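Local coordinates for BAR/IMD domain-containing adapter protein 2-like 2 (Mus musculus, PDB 3OK8), which binds phosphoinositides, including phosphatidylinositol 4,5-bisphosphate, through its I-BAR (IMD) domain and induces planar or gently curved membrane structures, at residues 7-10 against 11-15; 24-27 against 28-32; 116-119 against 120-124; 171-174 against 175-178; 179-182 against 183-187. All blocks are in the same frame, centred on the assembly; numbering follows the deposited sequence.

Contact 1 (7-10 against 11-15); sequences MDQF and YRSTM
Bends in both chains bring the ends of Gln-9 and Arg-12 together on the first turns of helix 5-66. Gln-9 sends CG away from its own N (chi1 153°) and then bends at chi2, while Arg-12 turns back at chi3, which lays its guanidinium over the preceding turn. This is i to i+3 and i to i+4 packing along a single α-helix, near the N-terminus of the first helix of the three-helix I-BAR bundle. The guanidinium lies with one face over CA of Gln-9, its plane 74° from that of the Gln-9 amide. OE1 of Gln-9 comes within 2.9 Å of Arg-12 NH2, but the angle is too poor for a hydrogen bond. Asp-8 adds a charge on the same turn: its OD1 sits at the guanidinium edge and forms a long salt bridge to Arg-12 NH1 (3.7 Å), while the same oxygen is nearer to Arg-12 CD (3.2 Å). A water donates to Gln-9 OE1 at 3.0 Å and has a weak link to Ser-13 OG. Replacing Gln-9 by an alanine would probably cost this water its Gln-9 acceptor and leave the guanidinium, without the amide oxygen beside NH2, freer to turn. The inner side of the turn faces the bundle: Phe-10 makes a cation-pi contact with Lys-175 and packs on Val-171, and the Tyr-11 ring meets that of Tyr-128. Beneath these side chains the helix bonds are regular, Thr-14 N reaching Phe-10 O at 2.8 Å.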
loop_
_atom_site.group_PDB
_atom_site.type_symbol
_atom_site.label_atom_id
_atom_site.label_comp_id
_atom_site.label_asym_id
_atom_site.label_seq_id
_atom_site.Cartn_x
_atom_site.Cartn_y
_atom_site.Cartn_z
ATOM N N MET A 7 43.512 28.296 14.773
ATOM C CA MET A 7 43.806 27.117 13.966
ATOM C C MET A 7 43.389 25.791 14.579
ATOM O O MET A 7 42.982 24.885 13.852
ATOM C CB MET A 7 45.270 27.068 13.560
ATOM C CG MET A 7 45.575 27.951 12.390
ATOM S SD MET A 7 46.575 27.080 11.192
ATOM C CE MET A 7 47.616 28.423 10.609
ATOM N N ASP A 8 43.493 25.657 15.898
ATOM C CA ASP A 8 42.939 24.472 16.536
ATOM C C ASP A 8 41.415 24.510 16.396
ATOM O O ASP A 8 40.742 23.486 16.503
ATOM C CB ASP A 8 43.353 24.362 18.003
ATOM C CG ASP A 8 43.274 22.929 18.524
ATOM O OD1 ASP A 8 42.475 22.662 19.451
ATOM O OD2 ASP A 8 44.007 22.063 17.994
ATOM N N GLN A 9 40.880 25.703 16.152
ATOM C CA GLN A 9 39.457 25.869 15.874
ATOM C C GLN A 9 39.097 25.216 14.541
ATOM O O GLN A 9 38.239 24.345 14.475
ATOM C CB GLN A 9 39.085 27.352 15.861
ATOM C CG GLN A 9 37.889 27.691 14.988
ATOM C CD GLN A 9 36.585 27.156 15.546
ATOM O OE1 GLN A 9 36.505 26.787 16.724
ATOM N NE2 GLN A 9 35.549 27.115 14.702
ATOM N N PHE A 10 39.755 25.641 13.472
ATOM C CA PHE A 10 39.568 24.998 12.186
ATOM C C PHE A 10 39.764 23.501 12.324
ATOM O O PHE A 10 38.951 22.704 11.847
ATOM C CB PHE A 10 40.522 25.575 11.142
ATOM C CG PHE A 10 40.002 26.809 10.478
ATOM C CD1 PHE A 10 39.427 26.744 9.223
ATOM C CD2 PHE A 10 40.062 28.031 11.119
ATOM C CE1 PHE A 10 38.937 27.879 8.610
ATOM C CE2 PHE A 10 39.574 29.173 10.514
ATOM C CZ PHE A 10 39.012 29.098 9.257
ATOM N N TYR A 11 40.840 23.119 12.992
ATOM C CA TYR A 11 41.144 21.711 13.175
ATOM C C TYR A 11 39.994 20.986 13.838
ATOM O O TYR A 11 39.615 19.903 13.406
ATOM C CB TYR A 11 42.387 21.510 14.023
ATOM C CG TYR A 11 42.632 20.056 14.310
ATOM C CD1 TYR A 11 43.283 19.255 13.385
ATOM C CD2 TYR A 11 42.185 19.472 15.490
ATOM C CE1 TYR A 11 43.499 17.919 13.629
ATOM C CE2 TYR A 11 42.396 18.135 15.742
ATOM C CZ TYR A 11 43.055 17.363 14.806
ATOM O OH TYR A 11 43.283 16.028 15.036
ATOM N N ARG A 12 39.458 21.580 14.900
ATOM C CA ARG A 12 38.350 20.978 15.642
ATOM C C ARG A 12 37.058 20.951 14.826
ATOM O O ARG A 12 36.327 19.966 14.851
ATOM C CB ARG A 12 38.125 21.706 16.972
ATOM C CG ARG A 12 39.043 21.240 18.098
ATOM C CD ARG A 12 39.301 22.327 19.148
ATOM N NE ARG A 12 38.269 23.362 19.168
ATOM C CZ ARG A 12 38.508 24.673 19.135
ATOM N NH1 ARG A 12 39.758 25.134 19.100
ATOM N NH2 ARG A 12 37.493 25.530 19.152
ATOM N N SER A 13 36.789 22.038 14.108
ATOM C CA SER A 13 35.579 22.164 13.304
ATOM C C SER A 13 35.560 21.184 12.143
ATOM O O SER A 13 34.522 20.615 11.817
ATOM C CB SER A 13 35.434 23.589 12.776
ATOM O OG SER A 13 34.724 24.393 13.700
ATOM N N THR A 14 36.714 20.997 11.515
ATOM C CA THR A 14 36.849 20.042 10.424
ATOM C C THR A 14 36.700 18.610 10.935
ATOM O O THR A 14 36.186 17.733 10.237
ATOM C CB THR A 14 38.211 20.186 9.730
ATOM O OG1 THR A 14 38.384 21.539 9.294
ATOM C CG2 THR A 14 38.298 19.252 8.537
ATOM N N MET A 15 37.155 18.384 12.161
ATOM C CA MET A 15 37.110 17.066 12.773
ATOM C C MET A 15 35.692 16.700 13.190
ATOM O O MET A 15 35.289 15.547 13.090
ATOM C CB MET A 15 38.059 17.011 13.968
ATOM C CG MET A 15 39.502 16.772 13.560
ATOM S SD MET A 15 39.732 15.071 13.006
ATOM C CE MET A 15 40.780 15.312 11.589
HETATM O O HOH W 1 34.513 24.608 17.140
#

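Contact 2 (24-27 against 28-32); sequences QFNP and ALENL
The CE2-CZ end of the Phe-25 ring overlaps Leu-29, one turn further along helix 5-66, with CE2 3.6 Å from Leu-29 CD1. CG of Phe-25 stands opposite its backbone N (chi1 -178°), which carries the ring forward along the helix; CZ then lies about equally far from both Leu-29 methyls, 4.0 Å from CD1 and from CD2. Beyond this pair, Phe-25 meets Tyr-186 edge-to-face and Leu-29 packs on Leu-189, both on helix 153-217. Cutting Leu-29 back to an alanine is likely to open a gap beside CE2 and CZ and leave the phenylalanine ring less firmly held. On another side of the helix, OD1 of Asn-26 and OE2 of Glu-30 are two acceptors 3.4 Å apart, and the amide instead uses ND2 to bond Thr-110 O on helix 71-147. Pro-27 has no N-H to give, and the helix is kinked there; the next bonds are stretched, Ala-28 N to Gln-24 O being 3.3 Å, before Asn-31 N meets Pro-27 O at 3.0 Å and 174°. Ala-28 rests on Ile-60 of the second subunit. The contact is thus a proline-kinked helix with an apolar i to i+4 pair turned inward, within the antiparallel dimer of three-helix bundles of the I-BAR domain.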
loop_
_atom_site.group_PDB
_atom_site.type_symbol
_atom_site.label_atom_id
_atom_site.label_comp_id
_atom_site.label_asym_id
_atom_site.label_seq_id
_atom_site.Cartn_x
_atom_site.Cartn_y
_atom_site.Cartn_z
ATOM N N GLN A 24 27.554 9.177 12.636
ATOM C CA GLN A 24 26.205 9.690 12.683
ATOM C C GLN A 24 25.531 9.368 11.366
ATOM O O GLN A 24 24.567 8.602 11.325
ATOM C CB GLN A 24 26.229 11.186 12.944
ATOM C CG GLN A 24 24.887 11.800 13.263
ATOM C CD GLN A 24 25.023 12.986 14.210
ATOM O OE1 GLN A 24 24.581 14.098 13.906
ATOM N NE2 GLN A 24 25.645 12.751 15.366
ATOM N N PHE A 25 26.062 9.915 10.283
ATOM C CA PHE A 25 25.497 9.681 8.966
ATOM C C PHE A 25 25.703 8.245 8.483
ATOM O O PHE A 25 24.739 7.561 8.129
ATOM C CB PHE A 25 26.046 10.674 7.946
ATOM C CG PHE A 25 25.470 10.503 6.574
ATOM C CD1 PHE A 25 24.291 11.139 6.221
ATOM C CD2 PHE A 25 26.106 9.704 5.638
ATOM C CE1 PHE A 25 23.750 10.982 4.958
ATOM C CE2 PHE A 25 25.572 9.544 4.366
ATOM C CZ PHE A 25 24.389 10.185 4.026
ATOM N N ASN A 26 26.943 7.773 8.466
ATOM C CA ASN A 26 27.180 6.426 7.944
ATOM C C ASN A 26 26.359 5.311 8.630
ATOM O O ASN A 26 25.751 4.474 7.949
ATOM C CB ASN A 26 28.674 6.097 7.911
ATOM C CG ASN A 26 28.992 4.927 6.998
ATOM O OD1 ASN A 26 28.862 3.760 7.386
ATOM N ND2 ASN A 26 29.409 5.233 5.770
ATOM N N PRO A 27 26.323 5.304 9.974
ATOM C CA PRO A 27 25.490 4.306 10.660
ATOM C C PRO A 27 24.008 4.456 10.318
ATOM O O PRO A 27 23.299 3.451 10.196
ATOM C CB PRO A 27 25.718 4.609 12.148
ATOM C CG PRO A 27 27.007 5.401 12.195
ATOM C CD PRO A 27 27.027 6.189 10.920
ATOM N N ALA A 28 23.542 5.693 10.165
ATOM C CA ALA A 28 22.145 5.938 9.815
ATOM C C ALA A 28 21.773 5.312 8.473
ATOM O O ALA A 28 20.613 4.967 8.246
ATOM C CB ALA A 28 21.832 7.424 9.817
ATOM N N LEU A 29 22.757 5.167 7.589
ATOM C CA LEU A 29 22.546 4.517 6.295
ATOM C C LEU A 29 22.420 3.009 6.437
ATOM O O LEU A 29 21.682 2.376 5.682
ATOM C CB LEU A 29 23.672 4.835 5.309
ATOM C CG LEU A 29 23.712 6.247 4.733
ATOM C CD1 LEU A 29 24.458 6.229 3.409
ATOM C CD2 LEU A 29 22.308 6.807 4.556
ATOM N N GLU A 30 23.161 2.431 7.379
ATOM C CA GLU A 30 22.992 1.014 7.672
ATOM C C GLU A 30 21.590 0.778 8.211
ATOM O O GLU A 30 20.888 -0.124 7.764
ATOM C CB GLU A 30 24.036 0.528 8.668
ATOM C CG GLU A 30 25.266 -0.041 7.996
ATOM C CD GLU A 30 26.524 0.177 8.806
ATOM O OE1 GLU A 30 26.998 -0.794 9.436
ATOM O OE2 GLU A 30 27.034 1.321 8.817
ATOM N N ASN A 31 21.200 1.619 9.163
ATOM C CA ASN A 31 19.865 1.626 9.730
ATOM C C ASN A 31 18.757 1.710 8.690
ATOM O O ASN A 31 17.810 0.920 8.726
ATOM C CB ASN A 31 19.720 2.780 10.719
ATOM C CG ASN A 31 18.410 2.731 11.477
ATOM O OD1 ASN A 31 17.702 3.733 11.576
ATOM N ND2 ASN A 31 18.078 1.556 12.017
ATOM N N LEU A 32 18.854 2.677 7.783
ATOM C CA LEU A 32 17.881 2.786 6.687
ATOM C C LEU A 32 17.842 1.529 5.826
ATOM O O LEU A 32 16.794 1.190 5.277
ATOM C CB LEU A 32 18.142 4.030 5.825
ATOM C CG LEU A 32 17.194 5.225 5.976
ATOM C CD1 LEU A 32 16.533 5.250 7.339
ATOM C CD2 LEU A 32 17.918 6.536 5.680
#

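Contact 3 (116-119 against 120-124); sequences FIKD and SCQHY
Asp-119 O accepts the shortest hydrogen bond here, from His-123 N at 2.8 Å and 169°, an i to i+4 bond in the middle part of helix 71-147. Cys-121 N to Ile-117 O (2.9 Å) continues the same regular pattern. Above this backbone, Lys-118 and Gln-122 join their polar ends. The lysine chain leaves with CG opposite its backbone N and then folds at chi3 (103°) and chi4, bringing NZ over the next turn. There NZ donates to Gln-122 OE1 at 3.2 Å, coming from above the amide plane, 39° out of it. Gln-122 reaches back with an extended chain beyond CG, its CG resting 3.2 Å from Lys-118 O. Asp-119 stands beside the pair: its OD1 is 3.5 Å from Gln-122 NE2 and makes a long salt bridge to Lys-118 NZ (4.0 Å). The other sides of the helix belong to the bundle. Ser-120 OG bonds to Tyr-18 OH, Ile-117 packs on Met-22 and Arg-185, and Tyr-124 lies against Thr-14 and Ser-174, so residues of both other helices close on this turn. In the outer group, one off-plane hydrogen bond and a long charge pair suggest weakly held surface side chains, whose pose crystal packing may influence and in which Asp-119 would probably offset part of the lysine charge.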
loop_
_atom_site.group_PDB
_atom_site.type_symbol
_atom_site.label_atom_id
_atom_site.label_comp_id
_atom_site.label_asym_id
_atom_site.label_seq_id
_atom_site.Cartn_x
_atom_site.Cartn_y
_atom_site.Cartn_z
ATOM N N PHE A 116 36.307 5.478 2.727
ATOM C CA PHE A 116 36.721 6.631 1.932
ATOM C C PHE A 116 36.898 7.863 2.801
ATOM O O PHE A 116 37.943 8.509 2.768
ATOM C CB PHE A 116 35.694 6.927 0.847
ATOM C CG PHE A 116 35.890 8.258 0.169
ATOM C CD1 PHE A 116 35.202 9.383 0.601
ATOM C CD2 PHE A 116 36.749 8.381 -0.910
ATOM C CE1 PHE A 116 35.366 10.604 -0.026
ATOM C CE2 PHE A 116 36.925 9.605 -1.542
ATOM C CZ PHE A 116 36.233 10.718 -1.098
ATOM N N ILE A 117 35.856 8.192 3.557
ATOM C CA ILE A 117 35.892 9.313 4.485
ATOM C C ILE A 117 36.899 9.086 5.618
ATOM O O ILE A 117 37.414 10.048 6.190
ATOM C CB ILE A 117 34.495 9.617 5.071
ATOM C CG1 ILE A 117 33.971 10.955 4.548
ATOM C CG2 ILE A 117 34.566 9.728 6.568
ATOM C CD1 ILE A 117 33.969 11.083 3.053
ATOM N N LYS A 118 37.178 7.821 5.928
ATOM C CA LYS A 118 38.149 7.477 6.958
ATOM C C LYS A 118 39.563 7.827 6.485
ATOM O O LYS A 118 40.361 8.366 7.242
ATOM C CB LYS A 118 38.067 5.993 7.300
ATOM C CG LYS A 118 38.453 5.665 8.729
ATOM C CD LYS A 118 38.341 4.171 9.022
ATOM C CE LYS A 118 39.706 3.478 9.028
ATOM N NZ LYS A 118 40.459 3.633 7.749
ATOM N N ASP A 119 39.863 7.506 5.230
ATOM C CA ASP A 119 41.139 7.850 4.615
ATOM C C ASP A 119 41.263 9.356 4.428
ATOM O O ASP A 119 42.325 9.927 4.619
ATOM C CB ASP A 119 41.284 7.155 3.260
ATOM C CG ASP A 119 41.483 5.655 3.389
ATOM O OD1 ASP A 119 41.985 5.206 4.447
ATOM O OD2 ASP A 119 41.145 4.927 2.428
ATOM N N SER A 120 40.168 9.987 4.028
ATOM C CA SER A 120 40.114 11.432 3.865
ATOM C C SER A 120 40.463 12.107 5.188
ATOM O O SER A 120 41.386 12.924 5.272
ATOM C CB SER A 120 38.710 11.837 3.392
ATOM O OG SER A 120 38.618 13.218 3.103
ATOM N N CYS A 121 39.730 11.738 6.229
ATOM C CA CYS A 121 39.980 12.247 7.565
ATOM C C CYS A 121 41.421 12.026 8.028
ATOM O O CYS A 121 42.013 12.912 8.635
ATOM C CB CYS A 121 39.016 11.608 8.558
ATOM S SG CYS A 121 39.237 12.150 10.270
ATOM N N GLN A 122 41.973 10.842 7.760
ATOM C CA GLN A 122 43.347 10.518 8.154
ATOM C C GLN A 122 44.351 11.381 7.411
ATOM O O GLN A 122 45.279 11.923 8.006
ATOM C CB GLN A 122 43.668 9.050 7.874
ATOM C CG GLN A 122 43.130 8.064 8.899
ATOM C CD GLN A 122 43.142 6.629 8.387
ATOM O OE1 GLN A 122 42.564 5.731 9.004
ATOM N NE2 GLN A 122 43.795 6.410 7.243
ATOM N N HIS A 123 44.174 11.481 6.099
ATOM C CA HIS A 123 45.020 12.331 5.271
ATOM C C HIS A 123 45.062 13.733 5.864
ATOM O O HIS A 123 46.130 14.315 6.032
ATOM C CB HIS A 123 44.482 12.373 3.840
ATOM C CG HIS A 123 45.343 13.143 2.886
ATOM N ND1 HIS A 123 45.195 14.498 2.676
ATOM C CD2 HIS A 123 46.346 12.744 2.067
ATOM C CE1 HIS A 123 46.070 14.902 1.774
ATOM N NE2 HIS A 123 46.781 13.857 1.386
ATOM N N TYR A 124 43.890 14.264 6.194
ATOM C CA TYR A 124 43.800 15.599 6.753
ATOM C C TYR A 124 44.516 15.709 8.087
ATOM O O TYR A 124 45.328 16.604 8.285
ATOM C CB TYR A 124 42.352 16.026 6.932
ATOM C CG TYR A 124 42.215 17.236 7.822
ATOM C CD1 TYR A 124 41.770 17.116 9.132
ATOM C CD2 TYR A 124 42.555 18.497 7.360
ATOM C CE1 TYR A 124 41.654 18.224 9.949
ATOM C CE2 TYR A 124 42.441 19.608 8.166
ATOM C CZ TYR A 124 41.994 19.470 9.459
ATOM O OH TYR A 124 41.887 20.588 10.257
#

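Contact 4 (171-174 against 175-178); sequences VSES and KRAA
Glu-173 OE2 and Arg-176 NH2 stand 3.0 Å apart in an i to i+3 salt bridge on the outer face of helix 153-217, the third helix of the I-BAR bundle. The two side chains run side by side and point the same way. The oxygen lies well out of the guanidinium plane, and no N-H is directed at it, so the attraction is one of charge alone; the carboxylate and guanidinium planes are 40° apart. Glu-173 reaches this position through CG set opposite its N (chi1 170°) and a bend at chi2, whereas the arginine is extended from CG to NE, its CD passing 4.0 Å from Glu-173 OE1. Both residues are exposed, and in solution a charge pair without a directed bond would probably be readily screened by ions.

The next shell is the backbone that fixes the spacing of the two residues. Ala-177 N bonds Glu-173 O at 2.9 Å, and the methyl of Ala-177 lies at the edge of the Arg-176 guanidinium; the bonds from Lys-175 N to Val-171 O and from Arg-176 N to Ser-172 O are weak. Within the helix, Ser-174 OG turns back to bond Phe-170 O. On the inner side Val-171 packs on Tyr-128 and Ala-178 on Tyr-18, which seats the helix against helices 71-147 and 5-66. One residue further along the helix from the Ala-177 bond, Ala-178 N donates to Ser-174 O at 2.8 Å, and the Ala-178 methyl carbon CB lies 3.3 Å from that same oxygen.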
loop_
_atom_site.group_PDB
_atom_site.type_symbol
_atom_site.label_atom_id
_atom_site.label_comp_id
_atom_site.label_asym_id
_atom_site.label_seq_id
_atom_site.Cartn_x
_atom_site.Cartn_y
_atom_site.Cartn_z
ATOM N N VAL A 171 44.265 24.597 5.978
ATOM C CA VAL A 171 43.235 24.475 6.993
ATOM C C VAL A 171 41.895 25.033 6.515
ATOM O O VAL A 171 40.841 24.472 6.803
ATOM C CB VAL A 171 43.673 25.193 8.293
ATOM C CG1 VAL A 171 42.714 26.313 8.647
ATOM C CG2 VAL A 171 43.853 24.205 9.437
ATOM N N SER A 172 41.939 26.137 5.778
ATOM C CA SER A 172 40.724 26.784 5.300
ATOM C C SER A 172 40.079 25.951 4.200
ATOM O O SER A 172 38.855 25.820 4.128
ATOM C CB SER A 172 41.053 28.181 4.775
ATOM O OG SER A 172 39.929 28.777 4.152
ATOM N N GLU A 173 40.926 25.384 3.349
ATOM C CA GLU A 173 40.481 24.570 2.228
ATOM C C GLU A 173 39.913 23.224 2.691
ATOM O O GLU A 173 38.967 22.699 2.098
ATOM C CB GLU A 173 41.646 24.354 1.259
ATOM C CG GLU A 173 41.389 23.324 0.171
ATOM C CD GLU A 173 40.263 23.730 -0.778
ATOM O OE1 GLU A 173 40.192 24.933 -1.124
ATOM O OE2 GLU A 173 39.460 22.844 -1.179
ATOM N N SER A 174 40.506 22.666 3.742
ATOM C CA SER A 174 40.082 21.384 4.290
ATOM C C SER A 174 38.683 21.451 4.871
ATOM O O SER A 174 37.872 20.531 4.662
ATOM C CB SER A 174 41.048 20.928 5.375
ATOM O OG SER A 174 42.273 20.511 4.809
ATOM N N LYS A 175 38.410 22.532 5.607
ATOM C CA LYS A 175 37.100 22.736 6.221
ATOM C C LYS A 175 36.002 22.852 5.167
ATOM O O LYS A 175 34.909 22.322 5.340
ATOM C CB LYS A 175 37.083 23.967 7.137
ATOM C CG LYS A 175 35.833 24.039 8.020
ATOM C CD LYS A 175 35.806 25.294 8.865
ATOM C CE LYS A 175 34.632 25.297 9.835
ATOM N NZ LYS A 175 34.916 26.108 11.067
ATOM N N ARG A 176 36.305 23.553 4.081
ATOM C CA ARG A 176 35.386 23.664 2.957
ATOM C C ARG A 176 35.193 22.305 2.275
ATOM O O ARG A 176 34.067 21.891 2.007
ATOM C CB ARG A 176 35.901 24.706 1.966
ATOM C CG ARG A 176 35.268 24.643 0.600
ATOM C CD ARG A 176 36.218 25.187 -0.471
ATOM N NE ARG A 176 35.851 24.711 -1.805
ATOM C CZ ARG A 176 35.992 23.452 -2.219
ATOM N NH1 ARG A 176 35.628 23.109 -3.447
ATOM N NH2 ARG A 176 36.493 22.529 -1.406
ATOM N N ALA A 177 36.287 21.600 2.015
ATOM C CA ALA A 177 36.193 20.291 1.380
ATOM C C ALA A 177 35.442 19.260 2.244
ATOM O O ALA A 177 34.739 18.392 1.721
ATOM C CB ALA A 177 37.571 19.784 1.006
ATOM N N ALA A 178 35.578 19.363 3.562
ATOM C CA ALA A 178 34.886 18.450 4.468
ATOM C C ALA A 178 33.394 18.766 4.554
ATOM O O ALA A 178 32.561 17.850 4.607
ATOM C CB ALA A 178 35.515 18.479 5.846
#

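Contact 5 (179-182 against 183-187); sequences ELEE and KRRYR
Arg-185 grips Glu-181 twice over, holding both its main-chain carbonyl and its carboxylate. NH2 donates to Glu-181 O at 2.7 Å, with the oxygen in the guanidinium plane, while Arg-185 N reaches the same oxygen at 3.2 Å from the opposite face of the carbonyl plane. NH2 also meets Glu-181 OE2 at 2.8 Å, approaching from above the carboxylate plane, and NH1 adds a weak bond to that oxygen. CG of Arg-185 lies beside its own N (chi1 -76°) and the chain bends at chi2, which folds the guanidinium back over the preceding turn. The other carboxylate oxygen, OE1, takes Arg-184 NH2 at 3.1 Å, nearly along its C-O axis, and Leu-180 CD2 covers one face of that guanidinium. Glu-181 thus centres a salt-bridge network of i to i+3 and i to i+4 pairs on helix 153-217 of the I-BAR three-helix bundle. Arg-185 NE extends it to Asp-113 on helix 71-147, tying two helices together. Nearby, the aliphatic CG of Glu-182 packs on Tyr-186 CE2 (3.6 Å), the two side chains running alongside each other with carboxylate and ring planes 55° apart. Tyr-186 rests on Ala-64 of the second subunit, and Glu-179 OE2 bonds Ser-68 OG of that subunit.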
loop_
_atom_site.group_PDB
_atom_site.type_symbol
_atom_site.label_atom_id
_atom_site.label_comp_id
_atom_site.label_asym_id
_atom_site.label_seq_id
_atom_site.Cartn_x
_atom_site.Cartn_y
_atom_site.Cartn_z
ATOM N N GLU A 179 33.069 20.059 4.594
ATOM C CA GLU A 179 31.684 20.519 4.518
ATOM C C GLU A 179 31.026 19.997 3.256
ATOM O O GLU A 179 29.877 19.537 3.275
ATOM C CB GLU A 179 31.619 22.047 4.472
ATOM C CG GLU A 179 31.626 22.747 5.816
ATOM C CD GLU A 179 31.663 24.269 5.671
ATOM O OE1 GLU A 179 32.288 24.770 4.700
ATOM O OE2 GLU A 179 31.070 24.964 6.526
ATOM N N LEU A 180 31.755 20.108 2.150
ATOM C CA LEU A 180 31.249 19.696 0.855
ATOM C C LEU A 180 30.862 18.214 0.851
ATOM O O LEU A 180 29.760 17.864 0.438
ATOM C CB LEU A 180 32.269 19.991 -0.242
ATOM C CG LEU A 180 31.777 19.906 -1.688
ATOM C CD1 LEU A 180 30.453 20.637 -1.884
ATOM C CD2 LEU A 180 32.826 20.466 -2.628
ATOM N N GLU A 181 31.780 17.363 1.306
ATOM C CA GLU A 181 31.551 15.925 1.413
ATOM C C GLU A 181 30.291 15.608 2.210
ATOM O O GLU A 181 29.516 14.712 1.856
ATOM C CB GLU A 181 32.751 15.256 2.084
ATOM C CG GLU A 181 34.011 15.276 1.237
ATOM C CD GLU A 181 33.856 14.520 -0.074
ATOM O OE1 GLU A 181 34.050 15.143 -1.139
ATOM O OE2 GLU A 181 33.548 13.305 -0.044
ATOM N N GLU A 182 30.106 16.329 3.306
ATOM C CA GLU A 182 28.930 16.145 4.132
ATOM C C GLU A 182 27.695 16.444 3.309
ATOM O O GLU A 182 26.749 15.645 3.271
ATOM C CB GLU A 182 28.985 17.069 5.337
ATOM C CG GLU A 182 27.760 17.032 6.217
ATOM C CD GLU A 182 27.958 17.846 7.469
ATOM O OE1 GLU A 182 27.914 19.091 7.379
ATOM O OE2 GLU A 182 28.177 17.238 8.543
ATOM N N LYS A 183 27.702 17.594 2.643
ATOM C CA LYS A 183 26.559 17.988 1.817
ATOM C C LYS A 183 26.306 17.002 0.680
ATOM O O LYS A 183 25.158 16.718 0.337
ATOM C CB LYS A 183 26.735 19.399 1.254
ATOM C CG LYS A 183 25.529 19.899 0.470
ATOM C CD LYS A 183 25.669 21.359 0.019
ATOM C CE LYS A 183 24.315 21.967 -0.310
ATOM N NZ LYS A 183 24.386 23.383 -0.774
ATOM N N ARG A 184 27.377 16.477 0.100
ATOM C CA ARG A 184 27.242 15.552 -1.012
ATOM C C ARG A 184 26.473 14.301 -0.601
ATOM O O ARG A 184 25.712 13.736 -1.392
ATOM C CB ARG A 184 28.613 15.188 -1.565
ATOM C CG ARG A 184 29.138 16.234 -2.535
ATOM C CD ARG A 184 30.609 16.036 -2.864
ATOM N NE ARG A 184 30.988 16.819 -4.038
ATOM C CZ ARG A 184 32.241 17.002 -4.456
ATOM N NH1 ARG A 184 32.486 17.730 -5.541
ATOM N NH2 ARG A 184 33.253 16.454 -3.799
ATOM N N ARG A 185 26.670 13.884 0.646
ATOM C CA ARG A 185 26.008 12.698 1.178
ATOM C C ARG A 185 24.552 12.953 1.570
ATOM O O ARG A 185 23.700 12.093 1.354
ATOM C CB ARG A 185 26.839 12.083 2.310
ATOM C CG ARG A 185 28.039 11.316 1.773
ATOM C CD ARG A 185 29.270 11.361 2.669
ATOM N NE ARG A 185 30.414 10.752 1.991
ATOM C CZ ARG A 185 31.170 11.380 1.092
ATOM N NH1 ARG A 185 32.188 10.756 0.516
ATOM N NH2 ARG A 185 30.912 12.641 0.766
ATOM N N TYR A 186 24.236 14.123 2.116
ATOM C CA TYR A 186 22.820 14.465 2.271
ATOM C C TYR A 186 22.104 14.512 0.919
ATOM O O TYR A 186 21.019 13.933 0.743
ATOM C CB TYR A 186 22.634 15.781 3.003
ATOM C CG TYR A 186 22.919 15.665 4.479
ATOM C CD1 TYR A 186 22.100 14.900 5.291
ATOM C CD2 TYR A 186 24.009 16.315 5.065
ATOM C CE1 TYR A 186 22.338 14.774 6.635
ATOM C CE2 TYR A 186 24.260 16.192 6.425
ATOM C CZ TYR A 186 23.411 15.416 7.206
ATOM O OH TYR A 186 23.625 15.270 8.547
ATOM N N ARG A 187 22.722 15.202 -0.033
ATOM C CA ARG A 187 22.169 15.339 -1.375
ATOM C C ARG A 187 21.901 13.999 -2.050
ATOM O O ARG A 187 20.935 13.868 -2.789
ATOM C CB ARG A 187 23.095 16.176 -2.260
ATOM C CG ARG A 187 22.773 16.105 -3.747
ATOM C CD ARG A 187 23.495 17.195 -4.560
ATOM N NE ARG A 187 23.005 18.527 -4.216
ATOM C CZ ARG A 187 23.755 19.510 -3.724
ATOM N NH1 ARG A 187 23.187 20.677 -3.425
ATOM N NH2 ARG A 187 25.061 19.331 -3.536
#

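Overall arrangement
All five contacts are local turns of the three long helices of one I-BAR bundle: contacts 1 and 2 on helix 5-66, contact 3 on helix 71-147, contacts 4 and 5 on helix 153-217. Contacts 1, 3 and 4 share one level of the bundle; the centres of contacts 1 and 4 are about 10 Å apart, and Ser-13 OG probably bonds Lys-175 NZ (3.1 Å). Contact 1 also meets contact 3 where Met-15 CE packs 3.8 Å from Cys-121 SG. Further along, contact 5 meets contact 3 through Ile-117 and Phe-116, and contact 2 through Phe-25. Contacts 2 and 5, about 14 Å apart between centres, both touch the second subunit and form part of the dimer interface.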